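Local atomic coordinates of high-affinity zinc uptake system protein znuA (Streptococcus suis, PDB entry 3MFQ), a protein that binds zinc and probably serves as the extracellular solute-binding component that hands metal ions to an ABC-type uptake system. Residues 7-13 / 56-62; 20-24 / 137-141; 159-164 / 180-184; 205-209 / 233-237. The contacts are given in a common frame with arbitrary orientation. Residue numbers count along the deposited sequence, not the author numbering.

Contact 1 (7-13 / 56-62); sequences PRVAVTT and ADLVLYH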
loop_
_atom_site.group_PDB
_atom_site.type_symbol
_atom_site.label_atom_id
_atom_site.label_comp_id
_atom_site.label_asym_id
_atom_site.label_seq_id
_atom_site.Cartn_x
_atom_site.Cartn_y
_atom_site.Cartn_z
ATOM N N PRO A 7 14.138 13.019 19.391
ATOM C CA PRO A 7 14.717 12.015 18.494
ATOM C C PRO A 7 14.230 12.198 17.062
ATOM O O PRO A 7 13.069 12.544 16.839
ATOM C CB PRO A 7 14.195 10.695 19.065
ATOM C CG PRO A 7 13.939 10.980 20.488
ATOM C CD PRO A 7 13.475 12.402 20.550
ATOM N N ARG A 8 15.119 11.969 16.102
ATOM C CA ARG A 8 14.781 12.120 14.694
ATOM C C ARG A 8 14.668 10.756 14.026
ATOM O O ARG A 8 15.626 9.990 13.967
ATOM C CB ARG A 8 15.820 12.995 13.983
ATOM C CG ARG A 8 15.471 13.366 12.545
ATOM C CD ARG A 8 16.084 14.698 12.146
ATOM N NE ARG A 8 15.698 15.759 13.071
ATOM C CZ ARG A 8 14.524 16.384 13.046
ATOM N NH1 ARG A 8 13.613 16.053 12.140
ATOM N NH2 ARG A 8 14.258 17.338 13.927
ATOM N N VAL A 9 13.480 10.461 13.514
ATOM C CA VAL A 9 13.212 9.187 12.861
ATOM C C VAL A 9 12.809 9.391 11.409
ATOM O O VAL A 9 11.686 9.774 11.137
ATOM C CB VAL A 9 12.092 8.425 13.599
ATOM C CG1 VAL A 9 11.777 7.180 12.867
ATOM C CG2 VAL A 9 12.487 8.176 15.033
ATOM N N ALA A 10 13.716 9.074 10.492
ATOM C CA ALA A 10 13.476 9.221 9.068
ATOM C C ALA A 10 12.490 8.155 8.597
ATOM O O ALA A 10 12.512 7.011 9.049
ATOM C CB ALA A 10 14.770 9.138 8.324
ATOM N N VAL A 11 11.592 8.549 7.708
ATOM C CA VAL A 11 10.494 7.679 7.351
ATOM C C VAL A 11 10.225 7.775 5.855
ATOM O O VAL A 11 10.047 8.861 5.309
ATOM C CB VAL A 11 9.230 7.992 8.200
ATOM C CG1 VAL A 11 9.605 8.324 9.657
ATOM C CG2 VAL A 11 8.425 9.123 7.576
ATOM N N THR A 12 10.228 6.623 5.194
ATOM C CA THR A 12 10.188 6.581 3.737
ATOM C C THR A 12 8.852 7.035 3.162
ATOM O O THR A 12 8.799 7.966 2.362
ATOM C CB THR A 12 10.544 5.179 3.193
ATOM O OG1 THR A 12 9.796 4.184 3.903
ATOM C CG2 THR A 12 12.028 4.907 3.377
ATOM N N THR A 13 7.771 6.385 3.574
ATOM C CA THR A 13 6.467 6.657 2.983
ATOM C C THR A 13 5.480 7.240 3.980
ATOM O O THR A 13 5.674 7.152 5.191
ATOM C CB THR A 13 5.848 5.386 2.404
ATOM O OG1 THR A 13 5.253 4.629 3.464
ATOM C CG2 THR A 13 6.910 4.548 1.709
ATOM N N ALA A 56 19.478 10.940 10.802
ATOM C CA ALA A 56 18.427 10.273 11.562
ATOM C C ALA A 56 18.973 9.419 12.706
ATOM O O ALA A 56 20.004 8.762 12.571
ATOM C CB ALA A 56 17.559 9.432 10.635
ATOM N N ASP A 57 18.267 9.441 13.830
ATOM C CA ASP A 57 18.591 8.583 14.960
ATOM C C ASP A 57 18.016 7.196 14.706
ATOM O O ASP A 57 18.538 6.191 15.189
ATOM C CB ASP A 57 18.010 9.157 16.254
ATOM C CG ASP A 57 18.544 10.543 16.570
ATOM O OD1 ASP A 57 19.737 10.804 16.309
ATOM O OD2 ASP A 57 17.767 11.373 17.089
ATOM N N LEU A 58 16.930 7.159 13.942
ATOM C CA LEU A 58 16.263 5.914 13.582
ATOM C C LEU A 58 15.666 6.049 12.189
ATOM O O LEU A 58 15.026 7.048 11.879
ATOM C CB LEU A 58 15.155 5.586 14.588
ATOM C CG LEU A 58 14.215 4.428 14.245
ATOM C CD1 LEU A 58 14.978 3.116 14.198
ATOM C CD2 LEU A 58 13.065 4.341 15.237
ATOM N N VAL A 59 15.881 5.043 11.352
ATOM C CA VAL A 59 15.297 5.039 10.016
ATOM C C VAL A 59 14.357 3.849 9.849
ATOM O O VAL A 59 14.745 2.709 10.096
ATOM C CB VAL A 59 16.385 5.009 8.921
ATOM C CG1 VAL A 59 15.754 4.853 7.543
ATOM C CG2 VAL A 59 17.239 6.267 8.982
ATOM N N LEU A 60 13.120 4.116 9.438
ATOM C CA LEU A 60 12.128 3.057 9.257
ATOM C C LEU A 60 11.625 2.988 7.819
ATOM O O LEU A 60 11.328 4.015 7.205
ATOM C CB LEU A 60 10.950 3.250 10.213
ATOM C CG LEU A 60 11.192 2.888 11.679
ATOM C CD1 LEU A 60 10.031 3.349 12.543
ATOM C CD2 LEU A 60 11.416 1.392 11.827
ATOM N N TYR A 61 11.531 1.771 7.287
ATOM C CA TYR A 61 11.047 1.565 5.926
ATOM C C TYR A 61 10.314 0.233 5.781
ATOM O O TYR A 61 10.388 -0.628 6.658
ATOM C CB TYR A 61 12.197 1.654 4.920
ATOM C CG TYR A 61 13.195 0.521 5.013
ATOM C CD1 TYR A 61 14.047 0.405 6.103
ATOM C CD2 TYR A 61 13.292 -0.427 4.003
ATOM C CE1 TYR A 61 14.963 -0.628 6.188
ATOM C CE2 TYR A 61 14.206 -1.463 4.079
ATOM C CZ TYR A 61 15.038 -1.559 5.173
ATOM O OH TYR A 61 15.947 -2.591 5.250
ATOM N N HIS A 62 9.607 0.075 4.666
ATOM C CA HIS A 62 8.840 -1.136 4.397
ATOM C C HIS A 62 9.749 -2.336 4.175
ATOM O O HIS A 62 9.711 -3.308 4.928
ATOM C CB HIS A 62 7.962 -0.941 3.161
ATOM C CG HIS A 62 6.898 0.097 3.327
ATOM N ND1 HIS A 62 7.174 1.388 3.724
ATOM C CD2 HIS A 62 5.559 0.041 3.134
ATOM C CE1 HIS A 62 6.049 2.078 3.780
ATOM N NE2 HIS A 62 5.055 1.284 3.425
#
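V9 lies over the base of L58, its CG2 3.7 Å from L58 CB, and its other methyl CG1 comes within 4.2 Å of L60 CD1. With V11 these residues form one apolar face of the sheet, and helices 14-24 and 109-123 cover it, L60 resting on V20 and V9 on L123. The reverse face carries A10, whose CB meets A56 CB at 3.6 Å and V59 CG2 at 3.8 Å, so that the two alanine methyls touch directly. Strands 8-11 and 58-61 run parallel, 24° apart, with V9, A10 and V11 bridged to L58, V59 and L60. They are the two inner strands of a four-stranded parallel sheet in order 2-1-3-4, as in the N-terminal alpha/beta lobe of the ZnuA/TroA family of metal-binding proteins. The ladder runs from L58 N to R8 O (3.1 Å) through a weak A10 N to L58 O bond (2.8 Å) to L60 N on A10 O (3.0 Å), and fades at T12 N to L60 O, weak at 3.5 Å. At its N-terminal end D57 turns back on R8: D57 N also donates to R8 O (2.7 Å), while D57 OD2 accepts from R8 N (2.9 Å). The R8 guanidinium leads away to a salt bridge with D31 on strand 29-32. At the C-terminal end T12 OG1 bonds to E67, and T13 is the N-cap residue of helix 14-24.

Contact 2 (20-24 / 137-141); sequences VYQLA and NTEKY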
loop_
_atom_site.group_PDB
_atom_site.type_symbol
_atom_site.label_atom_id
_atom_site.label_comp_id
_atom_site.label_asym_id
_atom_site.label_seq_id
_atom_site.Cartn_x
_atom_site.Cartn_y
_atom_site.Cartn_z
ATOM N N VAL A 20 4.062 5.887 12.930
ATOM C CA VAL A 20 4.875 6.442 14.008
ATOM C C VAL A 20 4.108 7.460 14.840
ATOM O O VAL A 20 4.155 7.430 16.067
ATOM C CB VAL A 20 6.160 7.094 13.477
ATOM C CG1 VAL A 20 6.928 7.746 14.613
ATOM C CG2 VAL A 20 7.021 6.060 12.791
ATOM N N TYR A 21 3.406 8.366 14.174
ATOM C CA TYR A 21 2.603 9.336 14.895
ATOM C C TYR A 21 1.584 8.621 15.765
ATOM O O TYR A 21 1.420 8.945 16.938
ATOM C CB TYR A 21 1.891 10.288 13.940
ATOM C CG TYR A 21 0.946 11.231 14.648
ATOM C CD1 TYR A 21 1.431 12.285 15.412
ATOM C CD2 TYR A 21 -0.428 11.065 14.562
ATOM C CE1 TYR A 21 0.573 13.151 16.065
ATOM C CE2 TYR A 21 -1.295 11.926 15.211
ATOM C CZ TYR A 21 -0.789 12.968 15.960
ATOM O OH TYR A 21 -1.646 13.827 16.608
ATOM N N GLN A 22 0.900 7.644 15.179
ATOM C CA GLN A 22 -0.101 6.873 15.903
ATOM C C GLN A 22 0.506 6.275 17.162
ATOM O O GLN A 22 -0.140 6.203 18.205
ATOM C CB GLN A 22 -0.665 5.760 15.017
ATOM C CG GLN A 22 -1.399 6.258 13.781
ATOM C CD GLN A 22 -2.691 6.983 14.114
ATOM O OE1 GLN A 22 -3.306 6.737 15.151
ATOM N NE2 GLN A 22 -3.113 7.876 13.228
ATOM N N LEU A 23 1.761 5.858 17.055
ATOM C CA LEU A 23 2.446 5.205 18.161
ATOM C C LEU A 23 3.157 6.210 19.058
ATOM O O LEU A 23 2.879 6.293 20.253
ATOM C CB LEU A 23 3.456 4.188 17.627
ATOM C CG LEU A 23 2.940 3.204 16.575
ATOM C CD1 LEU A 23 4.075 2.343 16.042
ATOM C CD2 LEU A 23 1.822 2.342 17.141
ATOM N N ALA A 24 4.073 6.974 18.472
ATOM C CA ALA A 24 4.938 7.870 19.231
ATOM C C ALA A 24 4.318 9.241 19.463
ATOM O O ALA A 24 4.846 10.043 20.234
ATOM C CB ALA A 24 6.284 8.014 18.535
ATOM N N ASN A 137 0.115 3.155 23.707
ATOM C CA ASN A 137 -0.333 3.662 22.418
ATOM C C ASN A 137 -0.430 2.560 21.374
ATOM O O ASN A 137 -1.361 2.530 20.574
ATOM C CB ASN A 137 0.613 4.753 21.924
ATOM C CG ASN A 137 0.499 6.021 22.732
ATOM O OD1 ASN A 137 -0.256 6.083 23.701
ATOM N ND2 ASN A 137 1.242 7.045 22.338
ATOM N N THR A 138 0.545 1.658 21.391
ATOM C CA THR A 138 0.601 0.554 20.444
ATOM C C THR A 138 -0.606 -0.358 20.588
ATOM O O THR A 138 -1.238 -0.728 19.598
ATOM C CB THR A 138 1.864 -0.284 20.656
ATOM O OG1 THR A 138 3.013 0.568 20.607
ATOM C CG2 THR A 138 1.981 -1.355 19.584
ATOM N N GLU A 139 -0.922 -0.723 21.826
ATOM C CA GLU A 139 -2.056 -1.600 22.088
ATOM C C GLU A 139 -3.360 -0.995 21.578
ATOM O O GLU A 139 -4.198 -1.697 21.014
ATOM C CB GLU A 139 -2.163 -1.918 23.578
ATOM C CG GLU A 139 -0.994 -2.707 24.127
ATOM C CD GLU A 139 -1.320 -3.373 25.447
ATOM O OE1 GLU A 139 -2.497 -3.321 25.863
ATOM O OE2 GLU A 139 -0.404 -3.952 26.067
ATOM N N LYS A 140 -3.523 0.311 21.772
ATOM C CA LYS A 140 -4.728 1.001 21.329
ATOM C C LYS A 140 -4.861 0.993 19.807
ATOM O O LYS A 140 -5.968 0.926 19.277
ATOM C CB LYS A 140 -4.751 2.438 21.847
ATOM C CG LYS A 140 -5.950 3.237 21.366
ATOM C CD LYS A 140 -5.876 4.686 21.819
ATOM C CE LYS A 140 -7.050 5.490 21.283
ATOM N NZ LYS A 140 -7.027 6.896 21.770
ATOM N N TYR A 141 -3.734 1.062 19.107
ATOM C CA TYR A 141 -3.759 1.059 17.648
ATOM C C TYR A 141 -3.902 -0.359 17.101
ATOM O O TYR A 141 -4.542 -0.573 16.072
ATOM C CB TYR A 141 -2.518 1.744 17.071
ATOM C CG TYR A 141 -2.572 1.944 15.569
ATOM C CD1 TYR A 141 -3.611 2.656 14.980
ATOM C CD2 TYR A 141 -1.582 1.433 14.741
ATOM C CE1 TYR A 141 -3.665 2.844 13.610
ATOM C CE2 TYR A 141 -1.627 1.616 13.369
ATOM C CZ TYR A 141 -2.669 2.323 12.810
ATOM O OH TYR A 141 -2.712 2.505 11.449
#
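Q22 and L23 are the side chains of 20-24 that meet 137-141, and both leave the backbone in the m well. The CA-to-CB bond of Q22 points toward the other helix and puts CB over the Y141 face, 4.2 Å from the Y141 ring centroid and only 7° off the normal, a CH-pi contact. Chi1 (m) keeps CG over the same face; chi2 (m) only turns the amide, whose NE2 bonds to D18 in its own helix. The t rotamer of Y141 presents that face to Q22. L23 starts out sideways, but its mt conformation brings CD2 to 3.9 Å from T138 CA and 4.3 Å from Y141 CD2, filling the gap between those two residues. N137, also m, aims its amide at the C-terminal end of the other helix, where N137 ND2 donates to L23 O at 2.8 Å and nearly straight (164°). That bond joins the closest CA pair, L23 CA to N137 CA at 5.3 Å. The short axes pass 8.7 Å apart at 127°. Helix 14-24 thus rests on the long helix 131-156, while helix 109-123 packs beside both, touching L23 through A119 and Y141 through Y112; helix 266-281 closes on Y141, and V20 touches R30 of strand 29-32.

Contact 3 (159-164 / 180-184); sequences IPKESR and YDFTL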
loop_
_atom_site.group_PDB
_atom_site.type_symbol
_atom_site.label_atom_id
_atom_site.label_comp_id
_atom_site.label_asym_id
_atom_site.label_seq_id
_atom_site.Cartn_x
_atom_site.Cartn_y
_atom_site.Cartn_z
ATOM N N ILE A 159 -20.815 -7.486 -1.396
ATOM C CA ILE A 159 -20.463 -7.672 -2.802
ATOM C C ILE A 159 -20.581 -9.134 -3.228
ATOM O O ILE A 159 -19.948 -10.010 -2.637
ATOM C CB ILE A 159 -19.042 -7.158 -3.106
ATOM C CG1 ILE A 159 -18.938 -5.667 -2.784
ATOM C CG2 ILE A 159 -18.683 -7.411 -4.560
ATOM C CD1 ILE A 159 -17.572 -5.083 -3.041
ATOM N N PRO A 160 -21.395 -9.395 -4.263
ATOM C CA PRO A 160 -21.683 -10.732 -4.795
ATOM C C PRO A 160 -20.427 -11.513 -5.161
ATOM O O PRO A 160 -19.436 -10.932 -5.597
ATOM C CB PRO A 160 -22.490 -10.434 -6.062
ATOM C CG PRO A 160 -23.123 -9.122 -5.799
ATOM C CD PRO A 160 -22.130 -8.346 -4.990
ATOM N N LYS A 161 -20.482 -12.829 -4.988
ATOM C CA LYS A 161 -19.358 -13.696 -5.303
ATOM C C LYS A 161 -18.872 -13.456 -6.727
ATOM O O LYS A 161 -17.671 -13.435 -6.987
ATOM C CB LYS A 161 -19.767 -15.159 -5.140
ATOM C CG LYS A 161 -18.656 -16.069 -4.654
ATOM C CD LYS A 161 -17.430 -15.995 -5.540
ATOM C CE LYS A 161 -16.382 -16.986 -5.078
ATOM N NZ LYS A 161 -16.154 -16.868 -3.615
ATOM N N GLU A 162 -19.811 -13.278 -7.648
ATOM C CA GLU A 162 -19.469 -13.086 -9.051
ATOM C C GLU A 162 -18.883 -11.703 -9.293
ATOM O O GLU A 162 -18.243 -11.464 -10.314
ATOM C CB GLU A 162 -20.700 -13.288 -9.934
ATOM C CG GLU A 162 -21.778 -14.139 -9.295
ATOM C CD GLU A 162 -22.683 -13.340 -8.382
ATOM O OE1 GLU A 162 -23.240 -12.322 -8.840
ATOM O OE2 GLU A 162 -22.842 -13.734 -7.208
ATOM N N SER A 163 -19.105 -10.794 -8.353
ATOM C CA SER A 163 -18.624 -9.424 -8.493
ATOM C C SER A 163 -17.357 -9.178 -7.677
ATOM O O SER A 163 -16.901 -8.042 -7.551
ATOM C CB SER A 163 -19.716 -8.431 -8.089
ATOM O OG SER A 163 -20.872 -8.593 -8.891
ATOM N N ARG A 164 -16.789 -10.246 -7.125
ATOM C CA ARG A 164 -15.569 -10.135 -6.332
ATOM C C ARG A 164 -14.333 -10.128 -7.218
ATOM O O ARG A 164 -13.431 -10.947 -7.053
ATOM C CB ARG A 164 -15.482 -11.268 -5.311
ATOM C CG ARG A 164 -16.563 -11.210 -4.251
ATOM C CD ARG A 164 -15.987 -11.433 -2.867
ATOM N NE ARG A 164 -16.849 -10.864 -1.839
ATOM C CZ ARG A 164 -16.474 -10.644 -0.585
ATOM N NH1 ARG A 164 -15.244 -10.946 -0.196
ATOM N NH2 ARG A 164 -17.328 -10.120 0.281
ATOM N N TYR A 180 -9.758 -11.349 1.701
ATOM C CA TYR A 180 -11.213 -11.267 1.625
ATOM C C TYR A 180 -11.785 -11.936 0.393
ATOM O O TYR A 180 -12.651 -11.381 -0.276
ATOM C CB TYR A 180 -11.654 -9.808 1.670
ATOM C CG TYR A 180 -10.921 -9.039 2.731
ATOM C CD1 TYR A 180 -11.416 -8.953 4.021
ATOM C CD2 TYR A 180 -9.712 -8.429 2.449
ATOM C CE1 TYR A 180 -10.735 -8.260 4.998
ATOM C CE2 TYR A 180 -9.024 -7.740 3.409
ATOM C CZ TYR A 180 -9.537 -7.655 4.686
ATOM O OH TYR A 180 -8.855 -6.964 5.656
ATOM N N ASP A 181 -11.300 -13.133 0.098
ATOM C CA ASP A 181 -11.839 -13.918 -1.000
ATOM C C ASP A 181 -12.094 -13.052 -2.230
ATOM O O ASP A 181 -13.230 -12.934 -2.695
ATOM C CB ASP A 181 -13.136 -14.597 -0.569
ATOM C CG ASP A 181 -13.623 -15.611 -1.577
ATOM O OD1 ASP A 181 -12.788 -16.376 -2.104
ATOM O OD2 ASP A 181 -14.842 -15.644 -1.836
ATOM N N PHE A 182 -11.031 -12.447 -2.750
ATOM C CA PHE A 182 -11.135 -11.590 -3.922
ATOM C C PHE A 182 -10.174 -12.008 -5.024
ATOM O O PHE A 182 -9.180 -12.686 -4.772
ATOM C CB PHE A 182 -10.867 -10.139 -3.542
ATOM C CG PHE A 182 -12.089 -9.277 -3.553
ATOM C CD1 PHE A 182 -12.879 -9.162 -2.423
ATOM C CD2 PHE A 182 -12.448 -8.582 -4.692
ATOM C CE1 PHE A 182 -14.005 -8.370 -2.430
ATOM C CE2 PHE A 182 -13.572 -7.787 -4.707
ATOM C CZ PHE A 182 -14.352 -7.681 -3.574
ATOM N N THR A 183 -10.479 -11.589 -6.248
ATOM C CA THR A 183 -9.620 -11.850 -7.398
ATOM C C THR A 183 -9.161 -10.534 -8.013
ATOM O O THR A 183 -9.982 -9.678 -8.343
ATOM C CB THR A 183 -10.353 -12.674 -8.472
ATOM O OG1 THR A 183 -10.664 -13.972 -7.951
ATOM C CG2 THR A 183 -9.485 -12.826 -9.707
ATOM N N LEU A 184 -7.850 -10.377 -8.168
ATOM C CA LEU A 184 -7.283 -9.138 -8.693
ATOM C C LEU A 184 -6.601 -9.318 -10.044
ATOM O O LEU A 184 -5.788 -10.226 -10.229
ATOM C CB LEU A 184 -6.285 -8.538 -7.699
ATOM C CG LEU A 184 -5.403 -7.407 -8.240
ATOM C CD1 LEU A 184 -6.226 -6.151 -8.486
ATOM C CD2 LEU A 184 -4.250 -7.114 -7.293
HETATM O O HOH W 1 -13.225 -14.144 -6.065
#
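A short 3-10 turn at 161-163, closed by S163 N to P160 O (2.8 Å), brings the chain round to R164, whose CA sits 5.3 Å from F182 CA. Here T183 N donates to R164 O at 3.1 Å, just as 180-184 passes into its strand; D181, with positive phi and psi, makes the turn before it. A water also reaches R164 O, weakly, and lies 3.2 Å from T183 OG1. R164 covers much of the interface: its CB sits 4.0 Å from the F182 ring centroid, a CH-pi contact over the face, while NH1 makes a weak bond to Y180 O (2.6 Å) and NE another, at 3.3 Å, back to I159 O. I159 CD1 meets F182 CZ at the ring edge (4.2 Å). Outside, K161 NZ and D181 OD2 form a 2.5 Å salt bridge. The contact leads into the parallel pair of strands 165-167 and 183-185, with helix 131-156 behind Y180 and helix 266-281 against I159.

Contact 4 (205-209 / 233-237); sequences VNLII and AVKAK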
loop_
_atom_site.group_PDB
_atom_site.type_symbol
_atom_site.label_atom_id
_atom_site.label_comp_id
_atom_site.label_asym_id
_atom_site.label_seq_id
_atom_site.Cartn_x
_atom_site.Cartn_y
_atom_site.Cartn_z
ATOM N N VAL A 205 -8.153 -7.332 -20.599
ATOM C CA VAL A 205 -9.384 -7.136 -21.347
ATOM C C VAL A 205 -10.173 -8.434 -21.406
ATOM O O VAL A 205 -11.342 -8.476 -21.030
ATOM C CB VAL A 205 -9.104 -6.661 -22.777
ATOM C CG1 VAL A 205 -10.402 -6.560 -23.559
ATOM C CG2 VAL A 205 -8.382 -5.328 -22.754
ATOM N N ASN A 206 -9.525 -9.494 -21.874
ATOM C CA ASN A 206 -10.164 -10.801 -21.956
ATOM C C ASN A 206 -10.687 -11.260 -20.601
ATOM O O ASN A 206 -11.723 -11.915 -20.516
ATOM C CB ASN A 206 -9.194 -11.838 -22.517
ATOM C CG ASN A 206 -8.734 -11.504 -23.921
ATOM O OD1 ASN A 206 -9.270 -10.600 -24.562
ATOM N ND2 ASN A 206 -7.737 -12.232 -24.407
ATOM N N LEU A 207 -9.963 -10.916 -19.542
ATOM C CA LEU A 207 -10.389 -11.265 -18.193
ATOM C C LEU A 207 -11.656 -10.513 -17.806
ATOM O O LEU A 207 -12.553 -11.071 -17.176
ATOM C CB LEU A 207 -9.269 -10.996 -17.185
ATOM C CG LEU A 207 -8.433 -12.206 -16.755
ATOM C CD1 LEU A 207 -8.865 -13.469 -17.485
ATOM C CD2 LEU A 207 -6.947 -11.950 -16.958
ATOM N N ILE A 208 -11.725 -9.242 -18.187
ATOM C CA ILE A 208 -12.911 -8.437 -17.933
ATOM C C ILE A 208 -14.112 -9.033 -18.653
ATOM O O ILE A 208 -15.200 -9.139 -18.088
ATOM C CB ILE A 208 -12.716 -6.992 -18.408
ATOM C CG1 ILE A 208 -11.555 -6.341 -17.660
ATOM C CG2 ILE A 208 -13.992 -6.193 -18.215
ATOM C CD1 ILE A 208 -11.286 -4.918 -18.081
ATOM N N ILE A 209 -13.900 -9.428 -19.904
ATOM C CA ILE A 209 -14.960 -9.995 -20.726
ATOM C C ILE A 209 -15.429 -11.330 -20.170
ATOM O O ILE A 209 -16.628 -11.596 -20.096
ATOM C CB ILE A 209 -14.489 -10.210 -22.175
ATOM C CG1 ILE A 209 -13.759 -8.969 -22.693
ATOM C CG2 ILE A 209 -15.666 -10.560 -23.069
ATOM C CD1 ILE A 209 -14.616 -7.728 -22.741
ATOM N N ALA A 233 -10.111 -0.465 -24.968
ATOM C CA ALA A 233 -9.848 -1.774 -25.559
ATOM C C ALA A 233 -11.003 -2.739 -25.312
ATOM O O ALA A 233 -11.368 -3.522 -26.188
ATOM C CB ALA A 233 -8.551 -2.347 -25.014
ATOM N N VAL A 234 -11.572 -2.679 -24.111
ATOM C CA VAL A 234 -12.723 -3.506 -23.767
ATOM C C VAL A 234 -13.883 -3.205 -24.708
ATOM O O VAL A 234 -14.442 -4.108 -25.328
ATOM C CB VAL A 234 -13.172 -3.275 -22.314
ATOM C CG1 VAL A 234 -14.482 -3.996 -22.043
ATOM C CG2 VAL A 234 -12.093 -3.732 -21.345
ATOM N N LYS A 235 -14.233 -1.927 -24.810
ATOM C CA LYS A 235 -15.296 -1.485 -25.705
ATOM C C LYS A 235 -14.994 -1.890 -27.142
ATOM O O LYS A 235 -15.905 -2.124 -27.936
ATOM C CB LYS A 235 -15.468 0.032 -25.613
ATOM C CG LYS A 235 -16.589 0.588 -26.469
ATOM C CD LYS A 235 -16.762 2.081 -26.235
ATOM C CE LYS A 235 -17.997 2.617 -26.941
ATOM N NZ LYS A 235 -18.250 4.046 -26.602
ATOM N N ALA A 236 -13.708 -1.971 -27.470
ATOM C CA ALA A 236 -13.282 -2.401 -28.795
ATOM C C ALA A 236 -13.703 -3.846 -29.034
ATOM O O ALA A 236 -13.772 -4.305 -30.174
ATOM C CB ALA A 236 -11.780 -2.244 -28.953
ATOM N N LYS A 237 -13.977 -4.558 -27.947
ATOM C CA LYS A 237 -14.526 -5.904 -28.029
ATOM C C LYS A 237 -15.994 -5.890 -27.622
ATOM O O LYS A 237 -16.659 -6.925 -27.615
ATOM C CB LYS A 237 -13.740 -6.866 -27.142
ATOM C CG LYS A 237 -12.305 -7.059 -27.584
ATOM C CD LYS A 237 -11.742 -8.364 -27.058
ATOM C CE LYS A 237 -10.335 -8.603 -27.583
ATOM N NZ LYS A 237 -9.795 -9.923 -27.160
#
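V234 sits at the apolar centre, set between three side chains of 205-209. Its CG2 meets I208 CD1 at 3.6 Å and V205 CG1 at 4.0 Å, and its CG1 meets I209 CD1 at 3.8 Å. V205, I208 and I209 follow the i, i+3, i+4 spacing of one helix face, and all three point their CA-to-CB bonds at the other segment. The nearest CA atoms are those of V205 and V234, which are 5.5 Å apart. One step further out, V205 CG2 touches A233 CB at 3.7 Å. On the deeper side, I208 and V234 both pack on V241 as the chain enters strand 242-244. Toward solvent the character changes at K237: its extended aliphatic chain passes V205, with CD 4.2 Å from V205 CG1, and NZ then donates to N206 OD1 at 2.7 Å. N206 starts away from the partner, yet its m rotamer swings the carboxamide round to accept that bond. Strand 215-217 lies between helices 198-211 and 225-235 in the chain, so the contact pairs successive helices of an alternating helix-strand succession, consistent with the C-terminal alpha/beta lobe of this metal-binding family.

How the contacts relate
Contacts 1 and 2 belong together: helix 14-24 follows directly on strand 8-11, and L60 CD1 touches V20 CG2 at 4.1 Å, so one helix packs on the sheet with one face and on helix 131-156 with another. That long helix ends shortly before contact 3, whose centre is 32 Å from that of contact 2. Contacts 3 and 4 lie on the far side of the chain's centre from contact 1, with their own centres 19 Å apart. Between the two lobes the zinc is held by H41, H104, H170 and D254. In contact 1 the side chain of H62 is about 10 Å from the metal; H170 lies in the chain between the segments of contact 3.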